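Local coordinates for protein cysteine desulfurase (PDB 5B89) that probably catalyses the pyridoxal-phosphate-dependent removal of sulfur from L-cysteine, passing it to a sulfur carrier and leaving L-alanine, at residues V37-F40 with D41-A44; Y397-L400 with E401-E404. All coordinates share one frame; numbering follows the deposited sequence.

Interaction 1 (V37-F40 with D41-A44). With ALA (alanine), chain H.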
# COMPACT_ATOMS: atom_id res chain seq x y z
N VAL B 37 -14.70 2.09 24.79
CA VAL B 37 -13.69 3.03 25.19
C VAL B 37 -14.07 4.48 24.75
O VAL B 37 -14.91 4.63 23.95
CB VAL B 37 -12.32 2.71 24.52
CG1 VAL B 37 -11.81 1.35 24.92
CG2 VAL B 37 -12.38 2.82 23.01
N ILE B 38 -13.39 5.48 25.30
CA ILE B 38 -13.52 6.85 24.89
C ILE B 38 -12.28 7.00 24.00
O ILE B 38 -11.21 7.06 24.47
CB ILE B 38 -13.47 7.81 26.08
CG1 ILE B 38 -14.75 7.65 26.88
CG2 ILE B 38 -13.38 9.24 25.59
CD1 ILE B 38 -14.80 8.51 28.13
N TYR B 39 -12.50 7.01 22.71
CA TYR B 39 -11.42 7.05 21.73
C TYR B 39 -11.09 8.49 21.30
O TYR B 39 -11.76 9.06 20.51
CB TYR B 39 -11.75 6.18 20.50
CG TYR B 39 -10.60 5.98 19.54
CD1 TYR B 39 -9.64 5.05 19.76
CD2 TYR B 39 -10.49 6.77 18.45
CE1 TYR B 39 -8.60 4.89 18.90
CE2 TYR B 39 -9.46 6.62 17.58
CZ TYR B 39 -8.52 5.68 17.81
OH TYR B 39 -7.49 5.54 16.95
N PHE B 40 -9.99 8.98 21.85
CA PHE B 40 -9.48 10.31 21.60
C PHE B 40 -8.10 10.26 20.89
O PHE B 40 -7.26 11.02 21.16
CB PHE B 40 -9.36 11.12 22.91
CG PHE B 40 -10.68 11.64 23.48
CD1 PHE B 40 -11.86 11.50 22.84
CD2 PHE B 40 -10.69 12.28 24.69
CE1 PHE B 40 -13.04 11.99 23.37
CE2 PHE B 40 -11.85 12.78 25.23
CZ PHE B 40 -13.03 12.63 24.58
N ASP B 41 -7.95 9.31 19.99
CA ASP B 41 -6.69 9.18 19.25
C ASP B 41 -6.93 9.17 17.75
O ASP B 41 -6.30 8.48 17.03
CB ASP B 41 -5.88 7.96 19.66
CG ASP B 41 -4.40 8.05 19.24
OD1 ASP B 41 -3.93 9.13 18.97
OD2 ASP B 41 -3.81 7.00 19.18
N ASN B 42 -7.89 10.00 17.34
CA ASN B 42 -8.32 10.09 15.94
C ASN B 42 -7.23 10.65 14.99
O ASN B 42 -7.29 10.30 13.81
CB ASN B 42 -9.62 10.91 15.85
CG ASN B 42 -10.76 10.14 16.48
OD1 ASN B 42 -11.25 9.14 15.90
ND2 ASN B 42 -11.09 10.47 17.65
N THR B 43 -6.32 11.44 15.49
CA THR B 43 -5.19 11.97 14.67
C THR B 43 -4.36 10.80 14.21
O THR B 43 -3.83 10.84 13.04
CB THR B 43 -4.43 13.01 15.43
OG1 THR B 43 -5.34 14.12 15.57
CG2 THR B 43 -3.25 13.49 14.68
N ALA B 44 -4.19 9.74 15.02
CA ALA B 44 -3.39 8.59 14.67
C ALA B 44 -4.13 7.76 13.66
O ALA B 44 -3.53 7.36 12.63
CB ALA B 44 -3.03 7.77 15.85
N ALA H . -0.14 11.53 11.67
CA ALA H . -0.47 10.54 12.81
C ALA H . 0.04 10.87 14.23
O ALA H . 0.33 12.07 14.44
CB ALA H . -0.08 9.06 12.57
OXT ALA H . 0.08 10.06 15.24
O HOH W 1 -4.75 4.73 17.50
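Y39 lays its ring over the turn that follows its own short strand, so that D41 sits beneath one face and N42 meets the rim. The backbone N of D41 lies 3.9 Å from the ring plane, displaced toward the rim, and the phenol end runs on over the peptide, with Y39 CZ 3.9 Å from D41 CB. At the ring's edge, in its plane, N42 OD1 comes within 3.5 Å of Y39 CE2, and the amide stands nearly upright to the ring, 80° between the planes. Y39 takes this course because CG is anti to its backbone N (chi1 -171°), which sends the ring forward along the chain. N42 folds its amide back toward the strand and gives a weak hydrogen bond from ND2 to Y39 O, 3.3 Å and well bent at 131°; N42 ND2 also bonds to S393 O, and OD1 probably to Y397 OH. Within the turn, A44 N bonds to D41 O at 3.2 Å. The Y39 hydroxyl bonds to T45 O and also accepts from a water, whose oxygen is 2.9 Å from Y39 OH and which donates to D41 OD2 as well. R371 compensates the buried charge of D41 through a salt bridge, while the water and H72 of the second subunit hydrogen-bond to OD2; this probably favours the ionised form and ties the turn beside the alanine pocket to the subunit interface.

Interaction 2 (Y397-L400 with E401-E404)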
# COMPACT_ATOMS: atom_id res chain seq x y z
N TYR B 397 -18.00 11.33 15.95
CA TYR B 397 -18.59 10.35 16.85
C TYR B 397 -18.25 10.55 18.32
O TYR B 397 -18.81 9.95 19.13
CB TYR B 397 -18.28 8.89 16.42
CG TYR B 397 -16.85 8.62 16.03
CD1 TYR B 397 -15.86 8.54 16.95
CD2 TYR B 397 -16.53 8.46 14.73
CE1 TYR B 397 -14.57 8.29 16.57
CE2 TYR B 397 -15.25 8.23 14.33
CZ TYR B 397 -14.29 8.15 15.25
OH TYR B 397 -13.03 7.94 14.79
N ASN B 398 -17.29 11.39 18.63
CA ASN B 398 -16.97 11.78 19.96
C ASN B 398 -18.02 12.78 20.50
O ASN B 398 -18.66 13.45 19.80
CB ASN B 398 -15.56 12.31 20.14
CG ASN B 398 -14.51 11.31 19.84
OD1 ASN B 398 -13.65 11.58 18.96
ND2 ASN B 398 -14.51 10.15 20.54
N SER B 399 -18.28 12.63 21.81
CA SER B 399 -19.38 13.38 22.47
C SER B 399 -18.87 14.28 23.61
O SER B 399 -17.85 14.10 24.23
CB SER B 399 -20.37 12.33 23.12
OG SER B 399 -19.81 11.74 24.23
N LEU B 400 -19.77 15.30 23.86
CA LEU B 400 -19.46 16.17 25.02
C LEU B 400 -19.42 15.41 26.41
O LEU B 400 -18.69 15.69 27.26
CB LEU B 400 -20.41 17.35 25.08
CG LEU B 400 -20.08 18.50 24.08
CD1 LEU B 400 -21.28 19.44 23.91
CD2 LEU B 400 -18.80 19.16 24.52
N GLU B 401 -20.25 14.37 26.48
CA GLU B 401 -20.26 13.44 27.63
C GLU B 401 -18.90 12.82 27.89
O GLU B 401 -18.39 12.72 28.98
CB GLU B 401 -21.36 12.40 27.50
CG GLU B 401 -22.77 12.96 27.66
CD GLU B 401 -23.42 13.44 26.35
OE1 GLU B 401 -24.67 13.69 26.38
OE2 GLU B 401 -22.76 13.63 25.27
N GLU B 402 -18.27 12.39 26.74
CA GLU B 402 -16.95 11.91 26.82
C GLU B 402 -15.89 12.92 27.29
O GLU B 402 -15.01 12.60 28.00
CB GLU B 402 -16.50 11.31 25.44
CG GLU B 402 -17.22 10.03 25.00
CD GLU B 402 -16.75 9.52 23.63
OE1 GLU B 402 -16.45 10.37 22.74
OE2 GLU B 402 -16.79 8.28 23.36
N VAL B 403 -16.03 14.17 26.78
CA VAL B 403 -15.14 15.18 27.19
C VAL B 403 -15.31 15.44 28.70
O VAL B 403 -14.34 15.59 29.36
CB VAL B 403 -15.40 16.47 26.34
CG1 VAL B 403 -14.69 17.69 26.91
CG2 VAL B 403 -14.92 16.22 24.87
N GLU B 404 -16.53 15.43 29.18
CA GLU B 404 -16.76 15.63 30.61
C GLU B 404 -16.15 14.49 31.45
O GLU B 404 -15.61 14.71 32.46
CB GLU B 404 -18.23 15.85 30.91
CG GLU B 404 -18.89 17.05 30.25
CD GLU B 404 -18.46 18.38 30.79
OE1 GLU B 404 -17.74 18.44 31.73
OE2 GLU B 404 -18.89 19.34 30.20
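The carboxylate of E402 takes two donors at OE1 from opposite sides of its plane, N398 ND2 at a shallow tilt and the backbone N of S399 from well above. The hydrogen bond from N398 ND2 to E402 OE1 is 2.9 Å, on the syn side and 27° out of the carboxylate plane, while OE1 lies close to the plane of the N398 amide; the two flat groups are turned 41° apart. S399 N stands higher over the carboxylate, 46° out of plane, at 3.1 Å from E402 OE1. The other oxygen, OE2, forms a salt bridge with R28, so both oxygens of this buried acid are held and its rotation is fixed. E402 gets there with an extended chain running back past the serine. S399 is the N-cap of helix 400-415 and returns the favour: its OG accepts from E402 N at 3.0 Å, and the two reciprocal bonds make a capping box. The hydroxyl also rests against the acid's own stem, S399 OG 3.2 Å from E402 CG. Regular helix bonds begin at once, V403 N to S399 O at 3.1 Å and E404 N to L400 O at 2.9 Å. CB of V403 points toward the cap, and the side chain packs on L319 and T323 of helix 309-329; the bent chain of E404 carries its carboxylate to a salt bridge with R322 of that helix.

Far apart in sequence, interactions 1 and 2 lie with their centres 11 Å apart and touch directly. Y39 O takes a probable hydrogen bond from N398 ND2 at 3.0 Å, so the amide that reaches the helix cap also reaches the backbone of strand 38-39; N42 and Y397 make a second, side-chain link between the two. F40 adds packing, its CE1 3.7 Å from N398 ND2. The 37-44 segment thereby bridges the start of helix 400-415 and the pocket that holds alanine, where T43 O lies 3.4 Å from the bound alanine CA. Interaction 2 stands further back, the Y397 side chain being about 13 Å from that alanine and about 14 Å from the pyridoxal phosphate.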